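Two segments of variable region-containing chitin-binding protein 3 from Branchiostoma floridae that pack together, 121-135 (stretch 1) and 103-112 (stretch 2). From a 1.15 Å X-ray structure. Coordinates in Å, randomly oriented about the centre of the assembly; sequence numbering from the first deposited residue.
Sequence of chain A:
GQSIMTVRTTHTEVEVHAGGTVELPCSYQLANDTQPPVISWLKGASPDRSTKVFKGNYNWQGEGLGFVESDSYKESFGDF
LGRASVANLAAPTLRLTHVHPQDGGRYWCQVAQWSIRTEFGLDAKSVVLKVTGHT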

# COMPACT_ATOMS: atom_id res chain seq x y z
N GLY A 121 1.00 15.66 5.31
CA GLY A 121 0.55 15.11 4.05
C GLY A 121 0.90 13.70 3.75
O GLY A 121 0.59 13.23 2.65
N LEU A 122 1.53 12.94 4.67
CA LEU A 122 1.87 11.56 4.51
C LEU A 122 1.48 10.78 5.76
O LEU A 122 1.62 11.32 6.86
CB LEU A 122 3.41 11.34 4.25
CG LEU A 122 3.91 9.92 4.01
CD1 LEU A 122 5.11 9.96 3.12
CD2 LEU A 122 4.30 9.16 5.30
N ASP A 123 1.04 9.53 5.60
CA ASP A 123 0.99 8.63 6.75
C ASP A 123 1.34 7.24 6.26
O ASP A 123 1.26 6.96 5.05
CB ASP A 123 -0.36 8.68 7.48
CG ASP A 123 -0.36 8.06 8.85
OD1 ASP A 123 0.75 7.90 9.45
OD2 ASP A 123 -1.44 7.73 9.36
N ALA A 124 1.69 6.36 7.17
CA ALA A 124 2.00 4.97 6.83
C ALA A 124 1.81 4.11 8.06
O ALA A 124 2.13 4.54 9.17
CB ALA A 124 3.46 4.84 6.34
N LYS A 125 1.34 2.88 7.85
CA LYS A 125 1.26 1.87 8.88
C LYS A 125 1.70 0.55 8.28
O LYS A 125 1.58 0.34 7.06
CB LYS A 125 -0.14 1.72 9.46
CG LYS A 125 -0.57 2.90 10.30
CD LYS A 125 -1.95 2.77 10.86
CE LYS A 125 -2.25 3.73 12.01
NZ LYS A 125 -2.02 5.13 11.63
N SER A 126 2.18 -0.36 9.13
CA SER A 126 2.69 -1.64 8.64
C SER A 126 1.79 -2.80 9.02
O SER A 126 1.13 -2.83 10.05
CB SER A 126 4.12 -1.90 9.11
OG SER A 126 4.18 -2.36 10.46
N VAL A 127 1.83 -3.80 8.13
CA VAL A 127 1.16 -5.08 8.30
C VAL A 127 2.23 -6.17 8.14
O VAL A 127 2.91 -6.20 7.12
CB VAL A 127 0.05 -5.28 7.26
CG1 VAL A 127 -0.71 -6.55 7.54
CG2 VAL A 127 -0.91 -4.09 7.25
N VAL A 128 2.38 -6.99 9.15
CA VAL A 128 3.29 -8.12 9.04
C VAL A 128 2.66 -9.25 8.28
O VAL A 128 1.48 -9.57 8.51
CB VAL A 128 3.69 -8.58 10.49
CG1 VAL A 128 4.37 -9.93 10.47
CG2 VAL A 128 4.59 -7.57 11.12
N LEU A 129 3.42 -9.85 7.41
CA LEU A 129 3.03 -11.07 6.71
C LEU A 129 3.87 -12.24 7.29
O LEU A 129 5.08 -12.22 7.20
CB LEU A 129 3.31 -10.96 5.24
CG LEU A 129 2.97 -12.23 4.41
CD1 LEU A 129 1.53 -12.65 4.61
CD2 LEU A 129 3.37 -11.98 2.96
N LYS A 130 3.15 -13.18 7.87
CA LYS A 130 3.71 -14.45 8.32
C LYS A 130 3.45 -15.49 7.27
O LYS A 130 2.31 -15.65 6.77
CB LYS A 130 3.10 -14.90 9.65
CG LYS A 130 3.41 -14.05 10.82
CD LYS A 130 2.60 -14.51 12.04
CE LYS A 130 3.03 -13.99 13.34
NZ LYS A 130 2.18 -14.40 14.49
N VAL A 131 4.50 -16.19 6.85
CA VAL A 131 4.40 -17.28 5.89
C VAL A 131 4.50 -18.57 6.68
O VAL A 131 5.54 -18.86 7.24
CB VAL A 131 5.42 -17.16 4.75
CG1 VAL A 131 5.27 -18.31 3.77
CG2 VAL A 131 5.32 -15.81 4.07
N THR A 132 3.41 -19.34 6.73
CA THR A 132 3.36 -20.55 7.53
C THR A 132 4.47 -21.49 7.17
O THR A 132 4.66 -21.77 5.99
CB THR A 132 2.01 -21.25 7.31
OG1 THR A 132 0.98 -20.24 7.52
CG2 THR A 132 1.77 -22.43 8.22
N GLY A 133 5.19 -21.96 8.18
CA GLY A 133 6.26 -22.88 7.96
C GLY A 133 7.54 -22.26 7.52
O GLY A 133 8.51 -23.00 7.27
N HIS A 134 7.59 -20.93 7.44
CA HIS A 134 8.81 -20.22 7.03
C HIS A 134 9.13 -19.11 8.01
O HIS A 134 10.26 -18.99 8.43
CB HIS A 134 8.68 -19.72 5.58
CG HIS A 134 8.65 -20.85 4.65
ND1 HIS A 134 7.62 -21.44 4.04
CD2 HIS A 134 9.80 -21.57 4.39
CE1 HIS A 134 8.09 -22.52 3.37
NE2 HIS A 134 9.42 -22.60 3.58
N THR A 135 8.17 -18.26 8.35
CA THR A 135 8.40 -17.20 9.31
C THR A 135 8.59 -17.81 10.69
O THR A 135 9.46 -17.40 11.47
CB THR A 135 7.21 -16.20 9.29
OG1 THR A 135 7.06 -15.68 7.94
CG2 THR A 135 7.44 -15.13 10.33
OXT THR A 135 7.89 -18.80 11.05
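Stretch 2 (103-112) DGGRYWCQVA

The most unusual feature of this contact is the seat of S126, whose CB lies over the face of the W108 ring, 3.5 Å from the centroid of the six-membered ring and 9° off its normal. The same serine accepts a hydrogen bond from R106, two residues before W108 on the same face: R106 NH1 to S126 OG is 2.8 Å. A small side chain is thus held by a ring and a guanidinium together.

Stretch 2 is extended from G105 to A112 and runs antiparallel to the strand of stretch 1, with 150° between the N-to-C directions. The axes approach to 4.5 Å. Register runs from L122 opposite A112 to L129 opposite G105. Hydrogen-bonded pairs alternate with non-hydrogen-bonded ones. D123 and V111 exchange two hydrogen bonds: V111 N to D123 O and D123 N to V111 O, both 3.0 Å. For C109 and K125, C109 N to K125 O is 2.8 Å and K125 N to C109 O is 3.1 Å. Y107 N lies 2.9 Å from V127 O, and V127 N lies 2.8 Å from Y107 O. The last pair is G105 N to L129 O at 3.0 Å and L129 N to G105 O at 2.8 Å.

R106, W108, Q110 and A112 share one face with V128, S126, A124 and L122. There R106 NH1 is 3.5 Å from V128 CG2, which lies over one face of the guanidinium. A124 CB is 4.1 Å from W108 CE3. Y107, C109 and V111 share the other face with L129, V127, K125 and D123. L129 CB packs 3.7 Å from Y107 CE1.

Just before the strand of stretch 2, G104 N is 3.4 Å from V131 CG2. G104 has no room for a side chain, since a CB would clash with T135 OG1. The backbone angles of G105 also call for glycine.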

# COMPACT_ATOMS: atom_id res chain seq x y z
N ASP A 103 8.69 -13.87 1.18
CA ASP A 103 7.75 -12.78 1.24
C ASP A 103 7.34 -12.44 2.67
O ASP A 103 6.75 -11.39 2.90
CB ASP A 103 6.48 -13.05 0.42
CG ASP A 103 6.62 -12.99 -1.07
OD1 ASP A 103 7.61 -12.45 -1.59
OD2 ASP A 103 5.72 -13.55 -1.73
N GLY A 104 7.62 -13.30 3.68
CA GLY A 104 7.36 -12.88 5.04
C GLY A 104 8.12 -11.64 5.39
O GLY A 104 9.25 -11.40 4.92
N GLY A 105 7.53 -10.81 6.24
CA GLY A 105 8.16 -9.57 6.61
C GLY A 105 7.15 -8.51 6.94
O GLY A 105 6.03 -8.81 7.39
N ARG A 106 7.55 -7.27 6.70
CA ARG A 106 6.79 -6.11 7.11
C ARG A 106 6.45 -5.24 5.91
O ARG A 106 7.36 -4.79 5.19
CB ARG A 106 7.55 -5.31 8.15
CG ARG A 106 6.74 -4.16 8.76
CD ARG A 106 7.39 -3.57 9.98
NE ARG A 106 7.59 -4.54 11.05
CZ ARG A 106 6.74 -4.87 11.98
NH1 ARG A 106 5.52 -4.34 12.00
NH2 ARG A 106 7.05 -5.74 12.92
N TYR A 107 5.17 -5.00 5.67
CA TYR A 107 4.68 -4.29 4.53
C TYR A 107 4.03 -3.00 4.99
O TYR A 107 3.06 -2.99 5.74
CB TYR A 107 3.65 -5.16 3.77
CG TYR A 107 4.26 -6.33 3.09
CD1 TYR A 107 4.62 -7.48 3.75
CD2 TYR A 107 4.53 -6.31 1.71
CE1 TYR A 107 5.21 -8.55 3.12
CE2 TYR A 107 5.10 -7.36 1.04
CZ TYR A 107 5.44 -8.51 1.77
OH TYR A 107 6.01 -9.55 1.10
N TRP A 108 4.56 -1.88 4.51
CA TRP A 108 4.06 -0.56 4.85
C TRP A 108 3.08 -0.09 3.78
O TRP A 108 3.43 -0.03 2.61
CB TRP A 108 5.23 0.43 4.93
CG TRP A 108 6.13 0.12 6.07
CD1 TRP A 108 7.19 -0.77 6.07
CD2 TRP A 108 6.03 0.64 7.40
NE1 TRP A 108 7.74 -0.83 7.31
CE2 TRP A 108 7.07 0.01 8.15
CE3 TRP A 108 5.21 1.52 8.03
CZ2 TRP A 108 7.26 0.30 9.49
CZ3 TRP A 108 5.40 1.80 9.36
CH2 TRP A 108 6.43 1.19 10.09
N CYS A 109 1.87 0.28 4.24
CA CYS A 109 0.90 0.98 3.42
C CYS A 109 1.12 2.47 3.68
O CYS A 109 0.86 2.94 4.77
CB CYS A 109 -0.50 0.56 3.82
SG CYS A 109 -1.72 1.39 2.77
N GLN A 110 1.64 3.16 2.69
CA GLN A 110 1.94 4.57 2.75
C GLN A 110 1.01 5.29 1.78
O GLN A 110 0.91 4.92 0.61
CB GLN A 110 3.40 4.82 2.39
CG GLN A 110 3.76 6.30 2.40
CD GLN A 110 5.21 6.46 2.07
OE1 GLN A 110 6.07 6.26 2.90
NE2 GLN A 110 5.49 6.71 0.82
N VAL A 111 0.37 6.35 2.25
CA VAL A 111 -0.48 7.17 1.40
C VAL A 111 -0.03 8.62 1.60
O VAL A 111 0.14 9.08 2.74
CB VAL A 111 -1.97 6.98 1.70
CG1 VAL A 111 -2.83 7.74 0.67
CG2 VAL A 111 -2.37 5.52 1.72
N ALA A 112 0.19 9.34 0.50
CA ALA A 112 0.78 10.66 0.59
C ALA A 112 0.18 11.58 -0.47
O ALA A 112 -0.15 11.14 -1.57
CB ALA A 112 2.30 10.61 0.36